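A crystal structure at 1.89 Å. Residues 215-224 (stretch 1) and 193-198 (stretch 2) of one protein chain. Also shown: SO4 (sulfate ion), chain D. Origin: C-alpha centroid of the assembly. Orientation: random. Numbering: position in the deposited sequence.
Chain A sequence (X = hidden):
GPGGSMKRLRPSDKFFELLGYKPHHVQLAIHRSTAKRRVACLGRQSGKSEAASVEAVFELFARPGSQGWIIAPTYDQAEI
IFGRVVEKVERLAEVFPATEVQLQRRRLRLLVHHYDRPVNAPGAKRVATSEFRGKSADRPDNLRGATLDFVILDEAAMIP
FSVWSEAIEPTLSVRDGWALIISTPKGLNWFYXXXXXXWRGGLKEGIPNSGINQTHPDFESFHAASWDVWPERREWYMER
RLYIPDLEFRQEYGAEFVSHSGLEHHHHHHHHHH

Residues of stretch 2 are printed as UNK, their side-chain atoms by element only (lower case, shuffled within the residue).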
ATOM      1  N   THR A 215      21.913  -1.254   2.923  1.00 38.99           N
ATOM      2  CA  THR A 215      20.685  -0.990   2.186  1.00 39.53           C
ATOM      3  C   THR A 215      20.836  -1.485   0.756  1.00 40.42           C
ATOM      4  O   THR A 215      21.946  -1.616   0.231  1.00 40.40           O
ATOM      5  CB  THR A 215      20.307   0.501   2.186  1.00 40.40           C
ATOM      6  OG1 THR A 215      21.391   1.288   1.674  1.00 43.00           O
ATOM      7  CG2 THR A 215      19.960   0.963   3.588  1.00 40.22           C
ATOM      8  N   HIS A 216      19.691  -1.783   0.138  1.00 41.88           N
ATOM      9  CA  HIS A 216      19.609  -2.167  -1.260  1.00 42.80           C
ATOM     10  C   HIS A 216      19.061  -0.999  -2.072  1.00 41.47           C
ATOM     11  O   HIS A 216      18.110  -0.348  -1.632  1.00 37.90           O
ATOM     12  CB  HIS A 216      18.698  -3.384  -1.454  1.00 44.67           C
ATOM     13  CG  HIS A 216      19.169  -4.613  -0.739  1.00 47.63           C
ATOM     14  ND1 HIS A 216      18.596  -5.852  -0.929  1.00 48.52           N
ATOM     15  CD2 HIS A 216      20.165  -4.793   0.161  1.00 49.21           C
ATOM     16  CE1 HIS A 216      19.216  -6.743  -0.173  1.00 48.55           C
ATOM     17  NE2 HIS A 216      20.171  -6.125   0.499  1.00 49.28           N
ATOM     18  N   PRO A 217      19.612  -0.718  -3.257  1.00 42.95           N
ATOM     19  CA  PRO A 217      19.198   0.500  -3.976  1.00 43.62           C
ATOM     20  C   PRO A 217      17.729   0.524  -4.362  1.00 41.85           C
ATOM     21  O   PRO A 217      17.157   1.614  -4.499  1.00 41.50           O
ATOM     22  CB  PRO A 217      20.099   0.499  -5.223  1.00 46.71           C
ATOM     23  CG  PRO A 217      21.196  -0.465  -4.929  1.00 48.00           C
ATOM     24  CD  PRO A 217      20.614  -1.485  -4.015  1.00 45.99           C
ATOM     25  N   ASP A 218      17.098  -0.628  -4.573  1.00 39.85           N
ATOM     26  CA  ASP A 218      15.698  -0.627  -4.982  1.00 40.76           C
ATOM     27  C   ASP A 218      14.737  -0.533  -3.804  1.00 36.58           C
ATOM     28  O   ASP A 218      13.520  -0.574  -4.017  1.00 33.62           O
ATOM     29  CB  ASP A 218      15.380  -1.878  -5.812  1.00 44.88           C
ATOM     30  CG  ASP A 218      15.960  -3.154  -5.216  1.00 49.03           C
ATOM     31  OD1 ASP A 218      16.943  -3.067  -4.442  1.00 50.10           O
ATOM     32  OD2 ASP A 218      15.440  -4.249  -5.539  1.00 50.60           O
ATOM     33  N   PHE A 219      15.251  -0.385  -2.587  1.00 33.46           N
ATOM     34  CA  PHE A 219      14.433  -0.335  -1.385  1.00 31.26           C
ATOM     35  C   PHE A 219      14.456   1.063  -0.781  1.00 30.71           C
ATOM     36  O   PHE A 219      15.512   1.701  -0.699  1.00 30.85           O
ATOM     37  CB  PHE A 219      14.928  -1.339  -0.343  1.00 30.75           C
ATOM     38  CG  PHE A 219      14.454  -2.748  -0.571  1.00 30.92           C
ATOM     39  CD1 PHE A 219      14.984  -3.521  -1.591  1.00 32.81           C
ATOM     40  CD2 PHE A 219      13.503  -3.310   0.263  1.00 30.34           C
ATOM     41  CE1 PHE A 219      14.547  -4.825  -1.790  1.00 32.70           C
ATOM     42  CE2 PHE A 219      13.068  -4.609   0.068  1.00 31.14           C
ATOM     43  CZ  PHE A 219      13.589  -5.364  -0.955  1.00 31.13           C
ATOM     44  N   GLU A 220      13.294   1.525  -0.332  1.00 29.74           N
ATOM     45  CA  GLU A 220      13.217   2.743   0.466  1.00 31.99           C
ATOM     46  C   GLU A 220      12.202   2.519   1.573  1.00 29.37           C
ATOM     47  O   GLU A 220      11.089   2.061   1.309  1.00 29.02           O
ATOM     48  CB  GLU A 220      12.825   3.962  -0.375  1.00 35.75           C
ATOM     49  CG  GLU A 220      12.753   5.245   0.439  1.00 39.05           C
ATOM     50  CD  GLU A 220      12.649   6.475  -0.436  1.00 42.22           C
ATOM     51  OE1 GLU A 220      12.602   6.316  -1.675  1.00 42.00           O
ATOM     52  OE2 GLU A 220      12.617   7.595   0.113  1.00 45.16           O
ATOM     53  N   SER A 221      12.587   2.838   2.807  1.00 31.77           N
ATOM     54  CA  SER A 221      11.764   2.550   3.969  1.00 29.91           C
ATOM     55  C   SER A 221      11.353   3.823   4.695  1.00 30.92           C
ATOM     56  O   SER A 221      12.095   4.811   4.729  1.00 32.08           O
ATOM     57  CB  SER A 221      12.492   1.634   4.938  1.00 30.22           C
ATOM     58  OG  SER A 221      12.725   0.378   4.337  1.00 29.92           O
ATOM     59  N   PHE A 222      10.166   3.767   5.298  1.00 31.33           N
ATOM     60  CA  PHE A 222       9.557   4.892   5.992  1.00 33.65           C
ATOM     61  C   PHE A 222       9.108   4.426   7.366  1.00 34.41           C
ATOM     62  O   PHE A 222       8.614   3.301   7.515  1.00 32.73           O
ATOM     63  CB  PHE A 222       8.372   5.430   5.189  1.00 35.13           C
ATOM     64  CG  PHE A 222       8.678   5.603   3.733  1.00 34.92           C
ATOM     65  CD1 PHE A 222       9.038   6.843   3.234  1.00 35.99           C
ATOM     66  CD2 PHE A 222       8.637   4.520   2.865  1.00 34.58           C
ATOM     67  CE1 PHE A 222       9.336   7.002   1.900  1.00 35.53           C
ATOM     68  CE2 PHE A 222       8.931   4.680   1.535  1.00 35.66           C
ATOM     69  CZ  PHE A 222       9.281   5.928   1.055  1.00 36.29           C
ATOM     70  N   HIS A 223       9.292   5.291   8.366  1.00 34.23           N
ATOM     71  CA  HIS A 223       8.999   4.958   9.753  1.00 35.37           C
ATOM     72  C   HIS A 223       8.298   6.131  10.424  1.00 36.84           C
ATOM     73  O   HIS A 223       8.709   7.281  10.256  1.00 37.06           O
ATOM     74  CB  HIS A 223      10.273   4.612  10.527  1.00 35.89           C
ATOM     75  CG  HIS A 223      10.004   4.076  11.894  1.00 38.28           C
ATOM     76  ND1 HIS A 223      10.406   4.722  13.041  1.00 40.31           N
ATOM     77  CD2 HIS A 223       9.341   2.966  12.297  1.00 39.29           C
ATOM     78  CE1 HIS A 223      10.017   4.025  14.093  1.00 40.95           C
ATOM     79  NE2 HIS A 223       9.369   2.955  13.669  1.00 40.91           N
ATOM     80  N   ALA A 224       7.242   5.842  11.179  1.00 37.37           N
ATOM     81  CA  ALA A 224       6.564   6.885  11.937  1.00 37.90           C
ATOM     82  C   ALA A 224       5.696   6.240  13.002  1.00 39.39           C
ATOM     83  O   ALA A 224       4.925   5.322  12.709  1.00 39.35           O
ATOM     84  CB  ALA A 224       5.710   7.776  11.026  1.00 38.53           C
ATOM     85  N   UNK A 193      13.259  -7.381   8.124  1.00 31.92           N
ATOM     86  CA  UNK A 193      14.374  -7.489   7.191  1.00 33.77           C
ATOM     87  C   UNK A 193      14.183  -6.561   6.001  1.00 31.83           C
ATOM     88  O   UNK A 193      15.101  -5.826   5.621  1.00 32.60           O
ATOM     89  c   UNK A 193      14.741  -9.872   7.874  1.00 40.04           C
ATOM     90  c   UNK A 193      14.679 -11.316   7.480  1.00 43.02           C
ATOM     91  o   UNK A 193      15.082 -12.138   8.324  1.00 45.94           O
ATOM     92  c   UNK A 193      14.517  -8.932   6.725  1.00 35.71           C
ATOM     93  o   UNK A 193      14.239 -11.628   6.348  1.00 43.87           O
ATOM     94  N   UNK A 194      12.995  -6.594   5.392  1.00 28.65           N
ATOM     95  CA  UNK A 194      12.731  -5.748   4.232  1.00 28.03           C
ATOM     96  C   UNK A 194      12.783  -4.281   4.608  1.00 29.24           C
ATOM     97  O   UNK A 194      13.285  -3.451   3.838  1.00 29.19           O
ATOM     98  c   UNK A 194      11.443  -7.178   2.584  1.00 31.47           C
ATOM     99  c   UNK A 194      10.779  -8.081   0.455  1.00 34.63           C
ATOM    100  c   UNK A 194      11.376  -6.097   3.622  1.00 28.52           C
ATOM    101  c   UNK A 194      12.234  -8.298   2.787  1.00 32.22           C
ATOM    102  c   UNK A 194      11.573  -9.192   0.669  1.00 35.45           C
ATOM    103  c   UNK A 194      10.715  -7.081   1.412  1.00 33.92           C
ATOM    104  c   UNK A 194      12.303  -9.297   1.837  1.00 35.03           C
ATOM    105  N   UNK A 195      12.264  -3.938   5.787  1.00 28.94           N
ATOM    106  CA  UNK A 195      12.363  -2.562   6.260  1.00 27.98           C
ATOM    107  C   UNK A 195      13.817  -2.110   6.296  1.00 29.66           C
ATOM    108  O   UNK A 195      14.164  -1.037   5.789  1.00 28.24           O
ATOM    109  c   UNK A 195      11.732  -2.434   7.643  1.00 29.03           C
ATOM    110  c   UNK A 195      11.093   1.184   8.498  1.00 32.09           C
ATOM    111  c   UNK A 195      12.969  -0.757   9.024  1.00 32.09           C
ATOM    112  c   UNK A 195      12.175   1.478   9.286  1.00 33.37           C
ATOM    113  c   UNK A 195      11.879  -1.069   8.233  1.00 30.59           C
ATOM    114  c   UNK A 195      10.951  -0.082   7.963  1.00 30.91           C
ATOM    115  c   UNK A 195      13.115   0.506   9.555  1.00 33.55           C
ATOM    116  N   UNK A 196      14.686  -2.926   6.887  1.00 31.36           N
ATOM    117  CA  UNK A 196      16.078  -2.524   7.045  1.00 33.31           C
ATOM    118  C   UNK A 196      16.770  -2.354   5.698  1.00 32.92           C
ATOM    119  O   UNK A 196      17.669  -1.517   5.565  1.00 34.01           O
ATOM    120  c   UNK A 196      17.286  -2.069   9.869  1.00 38.26           C
ATOM    121  c   UNK A 196      16.809  -3.556   7.901  1.00 34.35           C
ATOM    122  c   UNK A 196      18.533  -4.219   9.590  1.00 38.47           C
ATOM    123  c   UNK A 196      17.872  -3.045   8.866  1.00 36.97           C
ATOM    124  N   UNK A 197      16.369  -3.134   4.693  1.00 30.59           N
ATOM    125  CA  UNK A 197      16.981  -3.020   3.369  1.00 31.32           C
ATOM    126  C   UNK A 197      16.823  -1.622   2.795  1.00 30.85           C
ATOM    127  O   UNK A 197      17.621  -1.210   1.942  1.00 31.29           O
ATOM    128  s   UNK A 197      15.855  -6.660   1.743  1.00 34.42           S
ATOM    129  c   UNK A 197      16.364  -4.041   2.413  1.00 30.48           C
ATOM    130  c   UNK A 197      16.335  -8.160   2.605  1.00 34.46           C
ATOM    131  c   UNK A 197      16.784  -5.468   2.700  1.00 32.42           C
ATOM    132  N   UNK A 198      15.797  -0.890   3.221  1.00 31.51           N
ATOM    133  CA  UNK A 198      15.562   0.443   2.706  1.00 31.34           C
ATOM    134  C   UNK A 198      15.708   1.548   3.732  1.00 31.07           C
ATOM    135  O   UNK A 198      15.349   2.695   3.448  1.00 30.80           O
TER
HETATM  136  S   SO4 D 303      22.032   2.611  -1.523  0.89 79.21           S
HETATM  137  O1  SO4 D 303      21.226   1.478  -1.078  0.89 78.94           O
HETATM  138  O2  SO4 D 303      21.457   3.178  -2.739  0.89 78.17           O
HETATM  139  O3  SO4 D 303      22.066   3.636  -0.483  0.89 78.28           O
HETATM  140  O4  SO4 D 303      23.391   2.148  -1.795  0.89 77.65           O
HETATM  141  O   HOH W   1      14.839   5.553   4.868  1.00 35.14           O

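Position 193 lies in a helix that begins earlier in the chain. Its side chain has three carbons, the third carrying two oxygens, and touches nothing on stretch 1. An unbranched chain of this length ending in a carboxylate is glutamate, Glu193.

Position 194 carries one carbon followed by a ring of six carbons. The edge of the Phe219 ring points into the face of this ring, with centroids 5.4 Å apart and planes at 82°. A carbon-only six-membered ring without a hydroxyl is phenylalanine, Phe194; its CD2 lies 3.7 Å from Phe219 CE2.

Position 195 repeats the pattern of one carbon and a six-carbon ring, but its CA-to-CB bond points away from the strand and the ring returns to it. Ser221 CB sits over one face, 4.1 Å from the ring centroid, while Phe222 O and His223 CB approach the edge. The absence of any side-chain oxygen again excludes tyrosine, giving Phe195, whose CE1 is 3.4 Å from Phe222 O.

At position 196 there are four carbons, forked at the second after a CH2. The CA-to-CB bond points away from stretch 1, and the side chain makes no contact with it; the backbone O lies 3.9 Å from Thr215 CG2. This fork defines leucine, Leu196.

Position 197 has two carbons, a sulfur and a terminal carbon in an unbranched chain that runs between two rings. CB lies over the face of the Phe219 ring, 3.9 Å from its centroid, and the second carbon over the His216 ring, 4.0 Å from its centroid; the sulfur also lies over the Phe219 face, 4.0 Å from that centroid. An unbranched thioether is methionine, Met197.

Position 198 has no side-chain atoms; its CA lies 3.6 Å from Phe219 CB, and a modelled CB would clash with Ser221 OG, Glu220 N and Phe219 C, so the close approach of the two backbones depends on the bare CA. The residue is glycine, Gly198.

The contact combines aromatic packing with hydrogen bonds to the backbone carbonyls of Phe195, Met197 and Gly198. His216 N donates to Met197 O and Ser221 N to Gly198 O, both at 2.8 Å, fixing stretch 1 at two points. Between them, Phe219 packs against Phe194 and Met197. Ser221 OG donates a very short bond of 2.5 Å to Phe195 O, a carbonyl that also accepts from Gly198 N within the segment. A water donating to Gly198 O and Ser221 O adds a further link, and the helix crosses the strand at -106°.

Stretch 2 193-198: EFFLMG
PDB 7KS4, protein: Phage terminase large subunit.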